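Local atomic coordinates of terminal oxygenase component of carbazole (Janthinobacterium sp., PDB entry 7BUG), a protein that catalyses, as the terminal oxygenase of carbazole 1,9a-dioxygenase, the angular dioxygenation of carbazole, using a Rieske [2Fe-2S] cluster and a mononuclear iron. Residues P274-Y286 with H294-N306. Residues are numbered along the deposited sequence; the frame is centred on the assembly and turned at random.
Sequences PFPNPDMMQFEWY and HYYFQTLGKPCAN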
loop_
_atom_site.group_PDB
_atom_site.type_symbol
_atom_site.label_atom_id
_atom_site.label_comp_id
_atom_site.label_asym_id
_atom_site.label_seq_id
_atom_site.Cartn_x
_atom_site.Cartn_y
_atom_site.Cartn_z
ATOM N N PRO A 274 -38.723 -15.830 12.248
ATOM C CA PRO A 274 -38.887 -15.499 10.840
ATOM C C PRO A 274 -38.254 -14.128 10.541
ATOM O O PRO A 274 -38.052 -13.334 11.421
ATOM C CB PRO A 274 -40.427 -15.497 10.690
ATOM C CG PRO A 274 -40.940 -15.016 12.008
ATOM C CD PRO A 274 -39.914 -15.462 13.031
ATOM N N PHE A 275 -37.954 -13.873 9.280
ATOM C CA PHE A 275 -37.398 -12.580 8.815
ATOM C C PHE A 275 -37.298 -12.602 7.312
ATOM O O PHE A 275 -36.995 -13.665 6.784
ATOM C CB PHE A 275 -35.999 -12.347 9.376
ATOM C CG PHE A 275 -35.651 -10.883 9.414
ATOM C CD1 PHE A 275 -36.107 -10.093 10.454
ATOM C CD2 PHE A 275 -34.910 -10.313 8.391
ATOM C CE1 PHE A 275 -35.829 -8.735 10.454
ATOM C CE2 PHE A 275 -34.637 -8.948 8.401
ATOM C CZ PHE A 275 -35.122 -8.176 9.429
ATOM N N PRO A 276 -37.551 -11.505 6.555
ATOM C CA PRO A 276 -37.983 -10.187 7.083
ATOM C C PRO A 276 -39.512 -10.034 7.228
ATOM O O PRO A 276 -40.014 -8.938 7.538
ATOM C CB PRO A 276 -37.463 -9.280 5.962
ATOM C CG PRO A 276 -37.741 -10.102 4.726
ATOM C CD PRO A 276 -37.237 -11.461 5.129
ATOM N N ASN A 277 -40.214 -11.154 7.078
ATOM C CA ASN A 277 -41.699 -11.278 7.188
ATOM C C ASN A 277 -42.013 -12.562 7.947
ATOM O O ASN A 277 -41.191 -13.485 7.990
ATOM C CB ASN A 277 -42.326 -11.172 5.808
ATOM C CG ASN A 277 -43.754 -10.664 5.834
ATOM O OD1 ASN A 277 -44.017 -9.635 6.441
ATOM N ND2 ASN A 277 -44.659 -11.400 5.204
ATOM N N PRO A 278 -43.175 -12.674 8.644
ATOM C CA PRO A 278 -43.437 -13.849 9.476
ATOM C C PRO A 278 -43.485 -15.197 8.746
ATOM O O PRO A 278 -43.447 -16.183 9.443
ATOM C CB PRO A 278 -44.765 -13.499 10.180
ATOM C CG PRO A 278 -44.709 -11.980 10.232
ATOM C CD PRO A 278 -44.181 -11.611 8.869
ATOM N N ASP A 279 -43.556 -15.206 7.408
ATOM C CA ASP A 279 -43.743 -16.392 6.546
ATOM C C ASP A 279 -42.404 -16.832 5.936
ATOM O O ASP A 279 -42.363 -17.821 5.138
ATOM C CB ASP A 279 -44.797 -16.077 5.478
ATOM C CG ASP A 279 -44.360 -14.988 4.500
ATOM O OD1 ASP A 279 -43.680 -14.053 4.940
ATOM O OD2 ASP A 279 -44.669 -15.106 3.281
ATOM N N MET A 280 -41.313 -16.154 6.281
ATOM C CA MET A 280 -40.026 -16.493 5.624
ATOM C C MET A 280 -38.883 -16.462 6.639
ATOM O O MET A 280 -39.082 -16.056 7.781
ATOM C CB MET A 280 -39.797 -15.594 4.408
ATOM C CG MET A 280 -39.572 -14.166 4.676
ATOM S SD MET A 280 -39.961 -13.152 3.156
ATOM C CE MET A 280 -39.221 -14.035 1.818
ATOM N N MET A 281 -37.705 -16.935 6.235
ATOM C CA MET A 281 -36.542 -16.880 7.129
ATOM C C MET A 281 -35.308 -16.419 6.363
ATOM O O MET A 281 -35.314 -16.438 5.150
ATOM C CB MET A 281 -36.279 -18.213 7.829
ATOM C CG MET A 281 -36.247 -19.388 6.956
ATOM S SD MET A 281 -36.362 -20.930 7.980
ATOM C CE MET A 281 -38.130 -21.070 8.250
ATOM N N GLN A 282 -34.343 -15.888 7.102
ATOM C CA GLN A 282 -33.122 -15.378 6.461
ATOM C C GLN A 282 -31.942 -16.273 6.841
ATOM O O GLN A 282 -31.759 -16.542 8.021
ATOM C CB GLN A 282 -32.937 -13.908 6.818
ATOM C CG GLN A 282 -31.719 -13.281 6.180
ATOM C CD GLN A 282 -31.775 -11.774 6.022
ATOM O OE1 GLN A 282 -32.857 -11.184 6.058
ATOM N NE2 GLN A 282 -30.615 -11.134 5.847
ATOM N N PHE A 283 -31.171 -16.687 5.850
ATOM C CA PHE A 283 -29.904 -17.408 6.108
ATOM C C PHE A 283 -28.802 -16.619 5.414
ATOM O O PHE A 283 -28.891 -16.361 4.206
ATOM C CB PHE A 283 -29.950 -18.834 5.562
ATOM C CG PHE A 283 -31.175 -19.682 5.822
ATOM C CD1 PHE A 283 -32.251 -19.677 4.934
ATOM C CD2 PHE A 283 -31.241 -20.534 6.920
ATOM C CE1 PHE A 283 -33.345 -20.514 5.137
ATOM C CE2 PHE A 283 -32.328 -21.379 7.101
ATOM C CZ PHE A 283 -33.357 -21.389 6.192
ATOM N N GLU A 284 -27.775 -16.204 6.152
ATOM C CA GLU A 284 -26.728 -15.410 5.510
ATOM C C GLU A 284 -25.358 -15.922 5.981
ATOM O O GLU A 284 -25.109 -16.133 7.175
ATOM C CB GLU A 284 -26.946 -13.902 5.717
ATOM C CG GLU A 284 -26.941 -13.477 7.138
ATOM C CD GLU A 284 -27.083 -11.949 7.276
ATOM O OE1 GLU A 284 -27.824 -11.383 6.428
ATOM O OE2 GLU A 284 -26.416 -11.362 8.117
ATOM N N TRP A 285 -24.477 -16.059 5.004
ATOM C CA TRP A 285 -23.088 -16.487 5.228
ATOM C C TRP A 285 -22.169 -15.267 5.145
ATOM O O TRP A 285 -22.433 -14.358 4.311
ATOM C CB TRP A 285 -22.656 -17.502 4.185
ATOM C CG TRP A 285 -23.157 -18.906 4.354
ATOM C CD1 TRP A 285 -22.371 -19.935 4.757
ATOM C CD2 TRP A 285 -24.454 -19.477 4.072
ATOM N NE1 TRP A 285 -23.057 -21.119 4.720
ATOM C CE2 TRP A 285 -24.343 -20.866 4.322
ATOM C CE3 TRP A 285 -25.679 -18.967 3.625
ATOM C CZ2 TRP A 285 -25.418 -21.737 4.150
ATOM C CZ3 TRP A 285 -26.732 -19.851 3.431
ATOM C CH2 TRP A 285 -26.586 -21.207 3.705
ATOM N N TYR A 286 -21.054 -15.377 5.834
ATOM C CA TYR A 286 -19.928 -14.442 5.799
ATOM C C TYR A 286 -18.697 -15.249 5.428
ATOM O O TYR A 286 -18.013 -15.825 6.308
ATOM C CB TYR A 286 -19.820 -13.740 7.134
ATOM C CG TYR A 286 -21.142 -13.408 7.768
ATOM C CD1 TYR A 286 -21.888 -12.288 7.388
ATOM C CD2 TYR A 286 -21.694 -14.266 8.700
ATOM C CE1 TYR A 286 -23.100 -12.011 8.001
ATOM C CE2 TYR A 286 -22.913 -14.004 9.299
ATOM C CZ TYR A 286 -23.623 -12.871 8.951
ATOM O OH TYR A 286 -24.827 -12.722 9.636
ATOM N N HIS A 294 -14.792 -10.498 2.654
ATOM C CA HIS A 294 -15.738 -11.630 2.728
ATOM C C HIS A 294 -16.741 -11.518 1.599
ATOM O O HIS A 294 -17.097 -10.419 1.148
ATOM C CB HIS A 294 -16.396 -11.804 4.089
ATOM C CG HIS A 294 -17.317 -10.719 4.511
ATOM N ND1 HIS A 294 -16.819 -9.521 5.070
ATOM C CD2 HIS A 294 -18.660 -10.632 4.559
ATOM C CE1 HIS A 294 -17.843 -8.756 5.362
ATOM N NE2 HIS A 294 -18.968 -9.369 5.072
ATOM N N TYR A 295 -17.307 -12.655 1.241
ATOM C CA TYR A 295 -18.608 -12.660 0.530
ATOM C C TYR A 295 -19.733 -12.560 1.559
ATOM O O TYR A 295 -19.758 -13.260 2.556
ATOM C CB TYR A 295 -18.887 -13.934 -0.258
ATOM C CG TYR A 295 -18.041 -14.197 -1.450
ATOM C CD1 TYR A 295 -18.273 -13.453 -2.591
ATOM C CD2 TYR A 295 -17.058 -15.186 -1.474
ATOM C CE1 TYR A 295 -17.518 -13.649 -3.717
ATOM C CE2 TYR A 295 -16.289 -15.389 -2.603
ATOM C CZ TYR A 295 -16.560 -14.641 -3.740
ATOM O OH TYR A 295 -15.851 -14.766 -4.904
ATOM N N TYR A 296 -20.650 -11.633 1.362
ATOM C CA TYR A 296 -21.877 -11.516 2.170
ATOM C C TYR A 296 -22.960 -12.186 1.347
ATOM O O TYR A 296 -23.513 -11.604 0.353
ATOM C CB TYR A 296 -22.136 -10.051 2.513
ATOM C CG TYR A 296 -23.409 -9.835 3.276
ATOM C CD1 TYR A 296 -23.851 -10.692 4.268
ATOM C CD2 TYR A 296 -24.147 -8.663 3.095
ATOM C CE1 TYR A 296 -25.005 -10.460 4.989
ATOM C CE2 TYR A 296 -25.268 -8.391 3.852
ATOM C CZ TYR A 296 -25.739 -9.296 4.783
ATOM O OH TYR A 296 -26.906 -9.105 5.516
ATOM N N PHE A 297 -23.169 -13.462 1.645
ATOM C CA PHE A 297 -23.979 -14.354 0.814
ATOM C C PHE A 297 -25.336 -14.482 1.496
ATOM O O PHE A 297 -25.478 -15.179 2.514
ATOM C CB PHE A 297 -23.253 -15.689 0.599
ATOM C CG PHE A 297 -23.910 -16.595 -0.416
ATOM C CD1 PHE A 297 -24.950 -17.438 -0.102
ATOM C CD2 PHE A 297 -23.399 -16.662 -1.682
ATOM C CE1 PHE A 297 -25.498 -18.272 -1.065
ATOM C CE2 PHE A 297 -23.936 -17.485 -2.670
ATOM C CZ PHE A 297 -24.987 -18.303 -2.337
ATOM N N GLN A 298 -26.301 -13.686 1.016
ATOM C CA GLN A 298 -27.570 -13.474 1.733
ATOM C C GLN A 298 -28.646 -14.334 1.038
ATOM O O GLN A 298 -28.678 -14.314 -0.238
ATOM C CB GLN A 298 -28.035 -12.025 1.573
ATOM C CG GLN A 298 -27.294 -10.986 2.371
ATOM C CD GLN A 298 -27.780 -9.612 1.917
ATOM O OE1 GLN A 298 -27.706 -9.280 0.737
ATOM N NE2 GLN A 298 -28.362 -8.874 2.843
ATOM N N THR A 299 -29.454 -15.067 1.796
ATOM C CA THR A 299 -30.583 -15.847 1.244
ATOM C C THR A 299 -31.825 -15.642 2.104
ATOM O O THR A 299 -31.707 -15.398 3.292
ATOM C CB THR A 299 -30.303 -17.356 1.130
ATOM O OG1 THR A 299 -30.294 -17.933 2.430
ATOM C CG2 THR A 299 -28.998 -17.665 0.415
ATOM N N LEU A 300 -32.988 -15.650 1.442
ATOM C CA LEU A 300 -34.287 -15.725 2.125
ATOM C C LEU A 300 -34.944 -17.021 1.669
ATOM O O LEU A 300 -34.913 -17.336 0.455
ATOM C CB LEU A 300 -35.178 -14.534 1.750
ATOM C CG LEU A 300 -34.623 -13.162 2.135
ATOM C CD1 LEU A 300 -35.605 -12.070 1.678
ATOM C CD2 LEU A 300 -34.405 -13.071 3.623
ATOM N N GLY A 301 -35.480 -17.723 2.631
ATOM C CA GLY A 301 -36.178 -18.983 2.373
ATOM C C GLY A 301 -37.649 -18.878 2.684
ATOM O O GLY A 301 -37.985 -18.299 3.724
ATOM N N LYS A 302 -38.478 -19.504 1.846
ATOM C CA LYS A 302 -39.919 -19.631 2.150
ATOM C C LYS A 302 -40.368 -20.998 1.674
ATOM O O LYS A 302 -40.087 -21.356 0.534
ATOM C CB LYS A 302 -40.686 -18.557 1.381
ATOM C CG LYS A 302 -42.172 -18.516 1.688
ATOM C CD LYS A 302 -42.856 -17.387 0.948
ATOM C CE LYS A 302 -44.259 -17.113 1.431
ATOM N NZ LYS A 302 -44.941 -18.376 1.763
ATOM N N PRO A 303 -41.033 -21.802 2.524
ATOM C CA PRO A 303 -41.678 -23.016 2.022
ATOM C C PRO A 303 -42.659 -22.675 0.902
ATOM O O PRO A 303 -43.518 -21.791 1.043
ATOM C CB PRO A 303 -42.386 -23.577 3.245
ATOM C CG PRO A 303 -41.636 -22.976 4.433
ATOM C CD PRO A 303 -41.246 -21.590 3.968
ATOM N N CYS A 304 -42.524 -23.382 -0.206
ATOM C CA CYS A 304 -43.379 -23.262 -1.410
ATOM C C CYS A 304 -43.729 -24.684 -1.864
ATOM O O CYS A 304 -42.796 -25.514 -2.031
ATOM C CB CYS A 304 -42.672 -22.563 -2.559
ATOM S SG CYS A 304 -42.286 -20.832 -2.201
ATOM N N ALA A 305 -45.017 -24.966 -2.011
ATOM C CA ALA A 305 -45.539 -26.330 -2.223
ATOM C C ALA A 305 -45.459 -26.686 -3.708
ATOM O O ALA A 305 -45.413 -27.884 -4.026
ATOM C CB ALA A 305 -46.947 -26.407 -1.701
ATOM N N ASN A 306 -45.471 -25.706 -4.600
ATOM C CA ASN A 306 -45.569 -25.998 -6.049
ATOM C C ASN A 306 -45.068 -24.802 -6.832
ATOM O O ASN A 306 -44.729 -23.773 -6.174
ATOM C CB ASN A 306 -47.001 -26.387 -6.428
ATOM C CG ASN A 306 -48.018 -25.400 -5.909
ATOM O OD1 ASN A 306 -47.776 -24.195 -5.937
ATOM N ND2 ASN A 306 -49.145 -25.900 -5.419
#
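Leu300 fits into a hollow walled by Pro276, Met280 and Gln282 on one face of this strand pair. Its CD2 lies against Gln282 OE1 and 3.6 Å from Pro276 CD. Its CB and CD1 face Met280 CE, which is turned back by a bend at chi3 (-44°) and lies 4.1 Å from Leu300 CB. Tyr313 of helix 307-327 also touches Met280. On the other face Gly301 has no side chain, and the edge of the Phe283 ring fills that place, with CE1 4.2 Å from Gly301 CA. Thr299 OG1 lies at the same ring's edge and donates to Phe283 O (2.8 Å), which also accepts from Thr299 N. Strands 281-288 and 293-303 form an antiparallel hairpin in the antiparallel sheet of the catalytic domain, whose iron is held by His183, His187 and Asp333. Trp285 and Phe297 lie side by side on the Phe283 face, their CB atoms 4.1 Å apart. Phe34 stacks on Phe297, and Phe153 meets Trp285 edge-to-face. On the Leu300 face, toward the iron, the Glu284 carboxylate stands almost square to the Tyr296 ring (88°), at its edge. Two donors grip Glu284 OE1: Tyr296 OH at 2.6 Å, and Gln282 NE2 from the opposite face of the carboxylate. Tyr286 OH donates to the anti lone pair of Glu284 OE2 (2.6 Å).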